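Local coordinates for UDP-N-acetylglucosamine 2-epimerase (Methanocaldococcus jannaschii, PDB 4NES), which probably catalyses the reversible epimerisation at C-2 of UDP-N-acetylglucosamine to UDP-N-acetylmannosamine, as a homodimer of the GT-B fold, at residues I19-E24 / E50-N55; I13-P18 / N169-A174. All blocks are in the same frame, centred on the assembly; numbering follows the deposited sequence.

Overall arrangement
Contacts 1 and 2 share helix 10-23 and use different turns of it. In contact 2 (13-18 with 169-174) the helix crosses the start of helix 170-183 in the interior of the chain, every touching residue is buried, and I14 borders the bound UDP. Contact 1 (19-24 with 50-55), whose centre is about 18 Å from the centre of the chain, is only partly buried: an arginine held by a glutamate, and a water, bond backbone carbonyls beside a small apolar patch. Contact 2 instead relies on close carbon packing and one hydroxyl-to-carbonyl bond. The two adjoin, since L51 and L53 of contact 1 also pack on I13, I14 and S17, and their centres lie about 10 Å apart.

Contact 1 (I19-E24 / E50-N55); sequences IIRALE and ELNLPN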
loop_
_atom_site.group_PDB
_atom_site.type_symbol
_atom_site.label_atom_id
_atom_site.label_comp_id
_atom_site.label_asym_id
_atom_site.label_seq_id
_atom_site.Cartn_x
_atom_site.Cartn_y
_atom_site.Cartn_z
ATOM N N ILE A 19 -15.791 -19.245 -4.646
ATOM C CA ILE A 19 -14.492 -19.560 -5.239
ATOM C C ILE A 19 -13.994 -20.916 -4.750
ATOM O O ILE A 19 -13.510 -21.750 -5.541
ATOM C CB ILE A 19 -13.479 -18.438 -4.954
ATOM C CG1 ILE A 19 -13.857 -17.222 -5.798
ATOM C CG2 ILE A 19 -12.062 -18.898 -5.267
ATOM C CD1 ILE A 19 -13.195 -15.939 -5.354
ATOM N N ILE A 20 -14.157 -21.164 -3.456
ATOM C CA ILE A 20 -13.851 -22.470 -2.889
ATOM C C ILE A 20 -14.696 -23.571 -3.538
ATOM O O ILE A 20 -14.151 -24.628 -3.896
ATOM C CB ILE A 20 -14.010 -22.448 -1.353
ATOM C CG1 ILE A 20 -12.919 -21.552 -0.754
ATOM C CG2 ILE A 20 -13.985 -23.867 -0.767
ATOM C CD1 ILE A 20 -13.153 -21.122 0.682
ATOM N N ARG A 21 -15.994 -23.333 -3.734
ATOM C CA ARG A 21 -16.862 -24.319 -4.405
ATOM C C ARG A 21 -16.318 -24.658 -5.794
ATOM O O ARG A 21 -16.272 -25.834 -6.211
ATOM C CB ARG A 21 -18.292 -23.785 -4.535
ATOM C CG ARG A 21 -19.132 -23.787 -3.254
ATOM C CD ARG A 21 -19.566 -25.193 -2.843
ATOM N NE ARG A 21 -18.553 -25.856 -2.029
ATOM C CZ ARG A 21 -18.417 -25.682 -0.717
ATOM N NH1 ARG A 21 -19.238 -24.870 -0.060
ATOM N NH2 ARG A 21 -17.463 -26.318 -0.058
ATOM N N ALA A 22 -15.871 -23.628 -6.503
ATOM C CA ALA A 22 -15.330 -23.823 -7.842
ATOM C C ALA A 22 -13.987 -24.554 -7.822
ATOM O O ALA A 22 -13.763 -25.461 -8.630
ATOM C CB ALA A 22 -15.211 -22.501 -8.565
ATOM N N LEU A 23 -13.095 -24.173 -6.910
ATOM C CA LEU A 23 -11.803 -24.842 -6.771
ATOM C C LEU A 23 -11.934 -26.331 -6.461
ATOM O O LEU A 23 -11.102 -27.133 -6.903
ATOM C CB LEU A 23 -10.959 -24.176 -5.687
ATOM C CG LEU A 23 -10.381 -22.812 -6.035
ATOM C CD1 LEU A 23 -9.860 -22.104 -4.785
ATOM C CD2 LEU A 23 -9.269 -22.965 -7.064
ATOM N N GLU A 24 -12.961 -26.695 -5.698
ATOM C CA GLU A 24 -13.194 -28.094 -5.335
ATOM C C GLU A 24 -13.492 -28.975 -6.536
ATOM O O GLU A 24 -13.334 -30.195 -6.465
ATOM C CB GLU A 24 -14.337 -28.201 -4.328
ATOM C CG GLU A 24 -13.969 -27.761 -2.933
ATOM C CD GLU A 24 -15.190 -27.660 -2.045
ATOM O OE1 GLU A 24 -16.312 -27.800 -2.578
ATOM O OE2 GLU A 24 -15.025 -27.439 -0.828
ATOM N N GLU A 50 -21.521 -23.670 8.137
ATOM C CA GLU A 50 -22.722 -23.563 7.320
ATOM C C GLU A 50 -22.410 -23.597 5.831
ATOM O O GLU A 50 -23.225 -24.055 5.037
ATOM C CB GLU A 50 -23.516 -22.293 7.661
ATOM C CG GLU A 50 -24.145 -22.295 9.050
ATOM C CD GLU A 50 -25.129 -21.155 9.266
ATOM O OE1 GLU A 50 -25.217 -20.254 8.411
ATOM O OE2 GLU A 50 -25.823 -21.171 10.304
ATOM N N LEU A 51 -21.227 -23.113 5.458
ATOM C CA LEU A 51 -20.850 -23.043 4.052
ATOM C C LEU A 51 -20.024 -24.248 3.615
ATOM O O LEU A 51 -19.546 -24.289 2.480
ATOM C CB LEU A 51 -20.113 -21.732 3.747
ATOM C CG LEU A 51 -20.985 -20.497 4.010
ATOM C CD1 LEU A 51 -20.187 -19.218 3.883
ATOM C CD2 LEU A 51 -22.165 -20.470 3.058
ATOM N N ASN A 52 -19.871 -25.215 4.521
ATOM C CA ASN A 52 -19.222 -26.491 4.193
ATOM C C ASN A 52 -17.812 -26.265 3.641
ATOM O O ASN A 52 -17.433 -26.792 2.587
ATOM C CB ASN A 52 -20.106 -27.276 3.211
ATOM C CG ASN A 52 -19.692 -28.722 3.065
ATOM O OD1 ASN A 52 -19.205 -29.349 4.007
ATOM N ND2 ASN A 52 -19.904 -29.264 1.875
ATOM N N LEU A 53 -17.030 -25.467 4.364
ATOM C CA LEU A 53 -15.684 -25.094 3.938
ATOM C C LEU A 53 -14.637 -25.911 4.679
ATOM O O LEU A 53 -14.836 -26.270 5.842
ATOM C CB LEU A 53 -15.434 -23.601 4.186
ATOM C CG LEU A 53 -16.412 -22.647 3.503
ATOM C CD1 LEU A 53 -16.062 -21.215 3.851
ATOM C CD2 LEU A 53 -16.444 -22.833 1.992
ATOM N N PRO A 54 -13.508 -26.200 4.013
ATOM C CA PRO A 54 -12.466 -26.986 4.675
ATOM C C PRO A 54 -11.720 -26.174 5.724
ATOM O O PRO A 54 -11.688 -24.937 5.663
ATOM C CB PRO A 54 -11.514 -27.338 3.526
ATOM C CG PRO A 54 -11.697 -26.234 2.542
ATOM C CD PRO A 54 -13.159 -25.877 2.620
ATOM N N ASN A 55 -11.116 -26.869 6.680
ATOM C CA ASN A 55 -10.271 -26.211 7.663
ATOM C C ASN A 55 -9.101 -25.522 6.985
ATOM O O ASN A 55 -8.495 -26.074 6.063
ATOM C CB ASN A 55 -9.716 -27.221 8.667
ATOM C CG ASN A 55 -10.793 -28.053 9.318
ATOM O OD1 ASN A 55 -11.864 -27.552 9.656
ATOM N ND2 ASN A 55 -10.513 -29.340 9.498
HETATM O O HOH W 1 -15.527 -28.612 2.074
#
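The carbonyl O of N52 takes a hydrogen bond from R21 NH2 at 2.7 Å and another from a water that also donates to E24 OE2. Next to it, R21 NH1 reaches O of L51 at 2.6 Å, and this acceptor lies in the guanidinium plane, with the donor nearly in line with the C=O bond. R21 NH2 instead stands above the carbonyl plane of N52, 41° out of it. The arginine chain bends at both chi2 and chi3 (-73° and 86°), and its guanidinium grips E24 side-on: NE bonds OE1 at 3.0 Å and NH2 makes a salt bridge to OE2 at 2.8 Å. Held from both segments, the group is fixed in rotation. N52, with positive phi, closes helix 45-50 in a Schellman motif, and the arginine binds the carbonyls of this turn. Alongside the polar bonds, I20 crosses L53 at about a right angle, CG2 to CD2 at 3.8 Å, while P54 CD touches the same I20 CG2. I20 and P54 also rest on W30 of strand 30-34, and L53 packs back on I13 and S17, which seats the loop leading to strand 58-59 against helix 10-23.

Contact 2 (I13-P18 / N169-A174); sequences IIKLSP and NTIVDA. With UDP (uridine-5'-diphosphate), chain C.
T170 and K15 meet where the threonine hydroxyl donates to the K15 carbonyl: OG1 lies 2.7 Å from O, in the carbonyl plane and on a lone pair. The chi1 of 61° sets OG1 between the backbone N and carbonyl carbon of T170, where it faces helix 10-23. The K15 side chain itself runs extended beyond CG past I171, at a slant to it, and its CE comes 3.7 Å from I171 CB and also touches N169 OD1. Its ammonium group ends in salt bridges with E117 and E293. N169 OD1 accepts from I171 N, an N-cap bond at the start of helix 170-183, while its ND2 bonds E117, so lysine and asparagine share one carboxylate.

I14 and I171 lie side by side and point the same way, with I14 CG2 3.8 Å from I171 CD1. Farther along, P18 CG reaches the first turn of helix 170-183, 3.5 Å from T170 O and from D173 CB, and A174 CB packs beside it. The D173 carboxylate is held elsewhere, by the backbone N of S353 and G354. I14 O takes hydrogen bonds from S17 OG, at 2.7 Å, and from S17 N, just where P18, lacking an N-H, kinks the helix.

The axes of segments 13-18 and 170-174 approach to 7.8 Å and cross at 83°, nearly perpendicular, so contact is confined to a short patch. I14 CD1 continues the apolar surface to the UDP ribose, 3.5 Å from O3'. This places the crossing beside the nucleotide pocket in the cleft between the two parallel-sheet domains of a GT-B fold.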
loop_
_atom_site.group_PDB
_atom_site.type_symbol
_atom_site.label_atom_id
_atom_site.label_comp_id
_atom_site.label_asym_id
_atom_site.label_seq_id
_atom_site.Cartn_x
_atom_site.Cartn_y
_atom_site.Cartn_z
ATOM N N ILE A 13 -15.127 -14.727 4.252
ATOM C CA ILE A 13 -15.419 -16.154 4.224
ATOM C C ILE A 13 -16.626 -16.392 3.315
ATOM O O ILE A 13 -16.628 -17.292 2.459
ATOM C CB ILE A 13 -15.690 -16.696 5.644
ATOM C CG1 ILE A 13 -14.451 -16.520 6.525
ATOM C CG2 ILE A 13 -16.094 -18.156 5.587
ATOM C CD1 ILE A 13 -14.742 -16.584 8.021
ATOM N N ILE A 14 -17.641 -15.558 3.474
ATOM C CA ILE A 14 -18.862 -15.689 2.686
ATOM C C ILE A 14 -18.565 -15.453 1.202
ATOM O O ILE A 14 -18.962 -16.256 0.346
ATOM C CB ILE A 14 -19.939 -14.712 3.214
ATOM C CG1 ILE A 14 -20.371 -15.114 4.633
ATOM C CG2 ILE A 14 -21.121 -14.634 2.254
ATOM C CD1 ILE A 14 -21.128 -14.031 5.356
ATOM N N LYS A 15 -17.842 -14.381 0.891
ATOM C CA LYS A 15 -17.591 -14.032 -0.501
ATOM C C LYS A 15 -16.560 -14.916 -1.198
ATOM O O LYS A 15 -16.518 -14.973 -2.427
ATOM C CB LYS A 15 -17.243 -12.540 -0.626
ATOM C CG LYS A 15 -18.493 -11.685 -0.573
ATOM C CD LYS A 15 -18.184 -10.194 -0.483
ATOM C CE LYS A 15 -19.437 -9.355 -0.716
ATOM N NZ LYS A 15 -19.187 -7.886 -0.517
ATOM N N LEU A 16 -15.734 -15.608 -0.423
ATOM C CA LEU A 16 -14.800 -16.580 -0.995
ATOM C C LEU A 16 -15.423 -17.958 -1.145
ATOM O O LEU A 16 -14.900 -18.790 -1.891
ATOM C CB LEU A 16 -13.519 -16.691 -0.159
ATOM C CG LEU A 16 -12.573 -15.506 -0.350
ATOM C CD1 LEU A 16 -11.597 -15.419 0.821
ATOM C CD2 LEU A 16 -11.838 -15.609 -1.699
ATOM N N SER A 17 -16.533 -18.216 -0.460
ATOM C CA SER A 17 -17.169 -19.534 -0.553
ATOM C C SER A 17 -17.483 -20.010 -1.989
ATOM O O SER A 17 -17.265 -21.190 -2.296
ATOM C CB SER A 17 -18.373 -19.678 0.407
ATOM O OG SER A 17 -19.516 -18.929 0.020
ATOM N N PRO A 18 -17.951 -19.113 -2.883
ATOM C CA PRO A 18 -18.175 -19.597 -4.253
ATOM C C PRO A 18 -16.884 -19.917 -4.997
ATOM O O PRO A 18 -16.898 -20.767 -5.906
ATOM C CB PRO A 18 -18.895 -18.428 -4.928
ATOM C CG PRO A 18 -19.540 -17.665 -3.783
ATOM C CD PRO A 18 -18.543 -17.775 -2.672
ATOM N N ASN A 169 -20.158 -9.905 -8.896
ATOM C CA ASN A 169 -19.774 -10.075 -7.504
ATOM C C ASN A 169 -20.141 -11.468 -7.024
ATOM O O ASN A 169 -21.280 -11.904 -7.204
ATOM C CB ASN A 169 -20.423 -8.995 -6.626
ATOM C CG ASN A 169 -19.750 -8.860 -5.270
ATOM O OD1 ASN A 169 -19.560 -9.835 -4.545
ATOM N ND2 ASN A 169 -19.341 -7.637 -4.936
ATOM N N THR A 170 -19.177 -12.167 -6.415
ATOM C CA THR A 170 -19.434 -13.510 -5.872
ATOM C C THR A 170 -20.549 -13.552 -4.816
ATOM O O THR A 170 -21.063 -14.636 -4.500
ATOM C CB THR A 170 -18.176 -14.149 -5.256
ATOM O OG1 THR A 170 -17.714 -13.330 -4.178
ATOM C CG2 THR A 170 -17.061 -14.308 -6.291
ATOM N N ILE A 171 -20.926 -12.406 -4.255
ATOM C CA ILE A 171 -22.026 -12.400 -3.304
ATOM C C ILE A 171 -23.330 -12.839 -3.973
ATOM O O ILE A 171 -24.202 -13.417 -3.309
ATOM C CB ILE A 171 -22.189 -11.029 -2.611
ATOM C CG1 ILE A 171 -23.026 -11.175 -1.346
ATOM C CG2 ILE A 171 -22.777 -9.991 -3.562
ATOM C CD1 ILE A 171 -22.389 -12.066 -0.314
ATOM N N VAL A 172 -23.468 -12.616 -5.283
ATOM C CA VAL A 172 -24.634 -13.141 -5.990
ATOM C C VAL A 172 -24.627 -14.666 -5.947
ATOM O O VAL A 172 -25.640 -15.275 -5.604
ATOM C CB VAL A 172 -24.721 -12.658 -7.455
ATOM C CG1 VAL A 172 -25.991 -13.202 -8.124
ATOM C CG2 VAL A 172 -24.715 -11.155 -7.513
ATOM N N ASP A 173 -23.494 -15.279 -6.291
ATOM C CA ASP A 173 -23.355 -16.734 -6.192
ATOM C C ASP A 173 -23.748 -17.211 -4.798
ATOM O O ASP A 173 -24.501 -18.168 -4.645
ATOM C CB ASP A 173 -21.899 -17.206 -6.358
ATOM C CG ASP A 173 -21.185 -16.659 -7.589
ATOM O OD1 ASP A 173 -21.480 -15.556 -8.079
ATOM O OD2 ASP A 173 -20.235 -17.349 -8.027
ATOM N N ALA A 174 -23.198 -16.565 -3.773
ATOM C CA ALA A 174 -23.406 -17.002 -2.396
ATOM C C ALA A 174 -24.875 -16.899 -1.988
ATOM O O ALA A 174 -25.440 -17.828 -1.390
ATOM C CB ALA A 174 -22.535 -16.206 -1.445
HETATM N N1 UDP C . -23.980 -11.490 7.995
HETATM C C2 UDP C . -24.253 -12.657 8.626
HETATM N N3 UDP C . -24.773 -12.640 9.872
HETATM C C4 UDP C . -25.034 -11.490 10.532
HETATM C C5 UDP C . -24.761 -10.263 9.913
HETATM C C6 UDP C . -24.216 -10.303 8.625
HETATM O O2 UDP C . -24.033 -13.735 8.067
HETATM O O4 UDP C . -25.562 -11.530 11.819
HETATM C "C1'" UDP C . -23.368 -11.443 6.656
HETATM C "C2'" UDP C . -24.084 -10.778 5.602
HETATM O "O2'" UDP C . -25.093 -11.614 5.082
HETATM C "C3'" UDP C . -23.025 -10.425 4.647
HETATM C "C4'" UDP C . -21.840 -10.263 5.478
HETATM O "O4'" UDP C . -22.185 -10.657 6.783
HETATM O "O3'" UDP C . -22.781 -11.405 3.677
HETATM C "C5'" UDP C . -21.356 -8.856 5.567
HETATM O "O5'" UDP C . -20.291 -8.722 6.476
HETATM P PA UDP C . -20.053 -7.406 7.326
HETATM O O1A UDP C . -19.546 -7.819 8.690
HETATM O O2A UDP C . -21.345 -6.619 7.399
HETATM O O3A UDP C . -18.894 -6.581 6.643
HETATM P PB UDP C . -18.787 -5.690 5.357
HETATM O O1B UDP C . -19.576 -6.320 4.219
HETATM O O2B UDP C . -19.271 -4.302 5.688
HETATM O O3B UDP C . -17.307 -5.692 5.095
#